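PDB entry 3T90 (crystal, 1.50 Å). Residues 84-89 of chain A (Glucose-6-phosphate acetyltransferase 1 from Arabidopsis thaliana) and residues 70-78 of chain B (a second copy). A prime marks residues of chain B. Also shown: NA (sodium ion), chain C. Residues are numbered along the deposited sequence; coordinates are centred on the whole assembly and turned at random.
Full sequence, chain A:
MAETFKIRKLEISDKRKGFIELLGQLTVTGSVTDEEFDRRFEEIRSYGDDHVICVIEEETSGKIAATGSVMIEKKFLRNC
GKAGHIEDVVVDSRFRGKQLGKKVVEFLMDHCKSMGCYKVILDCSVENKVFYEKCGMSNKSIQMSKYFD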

# COMPACT_ATOMS: atom_id res chain seq x y z
N GLY A 84 -7.69 1.16 0.90
CA GLY A 84 -7.16 0.07 1.76
C GLY A 84 -6.22 -0.79 0.95
O GLY A 84 -6.55 -1.19 -0.15
N HIS A 85 -5.04 -1.06 1.49
CA HIS A 85 -4.05 -1.98 0.87
C HIS A 85 -4.01 -3.27 1.69
O HIS A 85 -3.49 -3.26 2.84
CB HIS A 85 -2.66 -1.33 0.93
CG HIS A 85 -2.57 -0.04 0.17
ND1 HIS A 85 -2.15 -0.03 -1.15
CD2 HIS A 85 -2.97 1.21 0.45
CE1 HIS A 85 -2.20 1.22 -1.62
NE2 HIS A 85 -2.69 2.00 -0.67
N ILE A 86 -4.62 -4.35 1.21
CA ILE A 86 -4.65 -5.64 1.94
C ILE A 86 -3.30 -6.31 1.58
O ILE A 86 -2.83 -6.35 0.41
CB ILE A 86 -5.80 -6.49 1.52
CG1 ILE A 86 -7.08 -5.97 2.18
CG2 ILE A 86 -5.59 -7.95 1.86
CD1 ILE A 86 -8.37 -6.59 1.71
N GLU A 87 -2.66 -6.78 2.64
CA GLU A 87 -1.28 -7.36 2.61
C GLU A 87 -1.18 -8.61 3.46
O GLU A 87 -1.99 -8.81 4.39
CB GLU A 87 -0.26 -6.36 3.19
CG GLU A 87 -0.12 -5.14 2.28
CD GLU A 87 0.75 -5.40 1.09
OE1 GLU A 87 1.71 -6.26 1.14
OE2 GLU A 87 0.56 -4.75 0.01
N ASP A 88 -0.19 -9.44 3.19
CA ASP A 88 0.25 -10.48 4.14
C ASP A 88 -0.86 -11.45 4.51
O ASP A 88 -1.06 -11.81 5.69
CB ASP A 88 0.93 -9.83 5.36
CG ASP A 88 2.18 -8.99 5.03
OD1 ASP A 88 2.62 -9.06 3.84
OD2 ASP A 88 2.62 -8.30 5.93
N VAL A 89 -1.64 -11.81 3.49
CA VAL A 89 -2.72 -12.83 3.62
C VAL A 89 -2.16 -14.24 3.48
O VAL A 89 -1.51 -14.57 2.51
CB VAL A 89 -3.78 -12.57 2.56
CG1 VAL A 89 -4.88 -13.67 2.71
CG2 VAL A 89 -4.46 -11.15 2.73
NA NA C . 3.18 1.09 8.99
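Chain B 70-78: VMIEKKFLR

How does the backbone of chain B lie relative to chain A? Residues 84-89 of chain A are all strand, although Asp88 departs from the usual extended conformation with phi/psi of 58/41°. In chain B, residues 70-74 form a strand that gives way to loop at Lys75′ and Phe76′. The two strands run in roughly the same direction, with a signed crossing angle of -32°, and their axes come no closer than 10.4 Å. That gap leaves the contact to side chains. The nearest CA atoms, those of Asp88 and Lys75′, are 8.4 Å apart.

Which side chains reach across the gap? His85, Glu87 and Asp88 point toward chain B, while Ile86 points away; Met71′, Glu73′, Lys75′ and Leu77′ answer from the other copy. This every-other-residue pattern in chain B brings Met71′ CE to 4.2 Å from His85 CD2, an oblique approach to the ring, and puts Leu77′ CD2 3.7 Å from Asp88 OD1.

What holds the charged centre together? The long side chain of Lys75′ brings its NZ to 2.9 Å from Glu87 OE1 and 2.8 Å from Asp88 OD1, each a hydrogen bond within a salt bridge. The same NZ bonds to Glu73′ OE1 at 2.8 Å, another salt bridge, and more weakly to Glu73′ OE2 at 3.0 Å. One ammonium group thus offsets the crowding of three carboxylates, whose like charges come as near as 3.7 Å between Glu87 OE1 and Glu73′ OE2.

Does water add to the contact? Water 1 donates a hydrogen bond to Asp88 OD2 at 2.8 Å and accepts one from Phe76′ N at 2.9 Å. It therefore links the second carboxylate oxygen of Asp88 to the chain B backbone just beyond Lys75′.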

# COMPACT_ATOMS: atom_id res chain seq x y z
N VAL B 70 4.84 7.89 -2.06
CA VAL B 70 5.09 6.54 -1.48
C VAL B 70 4.69 6.47 -0.02
O VAL B 70 4.95 7.40 0.73
CB VAL B 70 6.61 6.15 -1.74
CG1 VAL B 70 7.60 7.05 -0.93
CG2 VAL B 70 6.79 4.65 -1.40
N MET B 71 4.06 5.38 0.36
CA MET B 71 3.66 5.12 1.71
C MET B 71 4.40 3.90 2.19
O MET B 71 4.32 2.83 1.50
CB MET B 71 2.15 4.94 1.79
CG MET B 71 1.82 4.78 3.24
SD MET B 71 0.02 4.78 3.47
CE MET B 71 -0.32 3.37 2.95
N ILE B 72 5.11 4.04 3.32
CA ILE B 72 5.91 2.95 3.85
C ILE B 72 5.07 2.18 4.84
O ILE B 72 4.45 2.73 5.80
CB ILE B 72 7.24 3.48 4.45
CG1 ILE B 72 8.10 4.01 3.31
CG2 ILE B 72 8.07 2.34 5.05
CD1 ILE B 72 9.49 4.67 3.80
N GLU B 73 5.01 0.87 4.59
CA GLU B 73 4.22 -0.10 5.40
C GLU B 73 5.19 -0.88 6.29
O GLU B 73 6.06 -1.57 5.74
CB GLU B 73 3.56 -1.07 4.47
CG GLU B 73 2.69 -2.11 5.30
CD GLU B 73 2.41 -3.33 4.48
OE1 GLU B 73 1.97 -4.37 5.02
OE2 GLU B 73 2.65 -3.39 3.26
N LYS B 74 5.00 -0.82 7.59
CA LYS B 74 5.77 -1.70 8.49
C LYS B 74 5.11 -3.05 8.59
O LYS B 74 3.90 -3.14 8.76
CB LYS B 74 5.81 -1.08 9.85
CG LYS B 74 6.64 0.26 9.85
CD LYS B 74 6.70 0.88 11.22
CE LYS B 74 7.46 2.19 11.07
NZ LYS B 74 6.47 3.31 10.77
N LYS B 75 5.93 -4.11 8.53
CA LYS B 75 5.44 -5.50 8.57
C LYS B 75 6.09 -6.29 9.66
O LYS B 75 7.05 -5.75 10.31
CB LYS B 75 5.78 -6.18 7.23
CG LYS B 75 5.10 -5.54 6.02
CD LYS B 75 5.46 -6.38 4.81
CE LYS B 75 4.76 -5.99 3.50
NZ LYS B 75 3.28 -6.33 3.54
N PHE B 76 5.65 -7.52 9.91
CA PHE B 76 6.39 -8.44 10.77
C PHE B 76 7.30 -9.34 9.97
O PHE B 76 8.38 -9.70 10.43
CB PHE B 76 5.41 -9.33 11.61
CG PHE B 76 4.70 -8.59 12.70
CD1 PHE B 76 5.28 -8.46 13.97
CD2 PHE B 76 3.48 -8.05 12.49
CE1 PHE B 76 4.61 -7.74 14.95
CE2 PHE B 76 2.83 -7.34 13.48
CZ PHE B 76 3.40 -7.22 14.72
N LEU B 77 6.91 -9.70 8.78
CA LEU B 77 7.80 -10.55 7.95
C LEU B 77 9.03 -9.75 7.48
O LEU B 77 9.20 -8.52 7.68
CB LEU B 77 7.00 -11.37 6.90
CG LEU B 77 6.28 -10.52 5.86
CD1 LEU B 77 7.22 -9.87 4.80
CD2 LEU B 77 5.18 -11.27 5.25
N ARG B 78 10.03 -10.46 6.92
CA ARG B 78 11.25 -9.80 6.51
C ARG B 78 11.96 -9.11 7.70
O ARG B 78 12.46 -8.04 7.61
CB ARG B 78 11.06 -8.86 5.26
CG ARG B 78 10.94 -9.65 3.94
CD ARG B 78 12.42 -9.94 3.49
NE ARG B 78 12.55 -10.29 2.06
CZ ARG B 78 13.57 -9.90 1.33
NH1 ARG B 78 14.59 -9.14 1.92
NH2 ARG B 78 13.61 -10.28 0.03
O HOH W 1 3.88 -9.14 8.28
O HOH W 2 0.86 2.45 7.70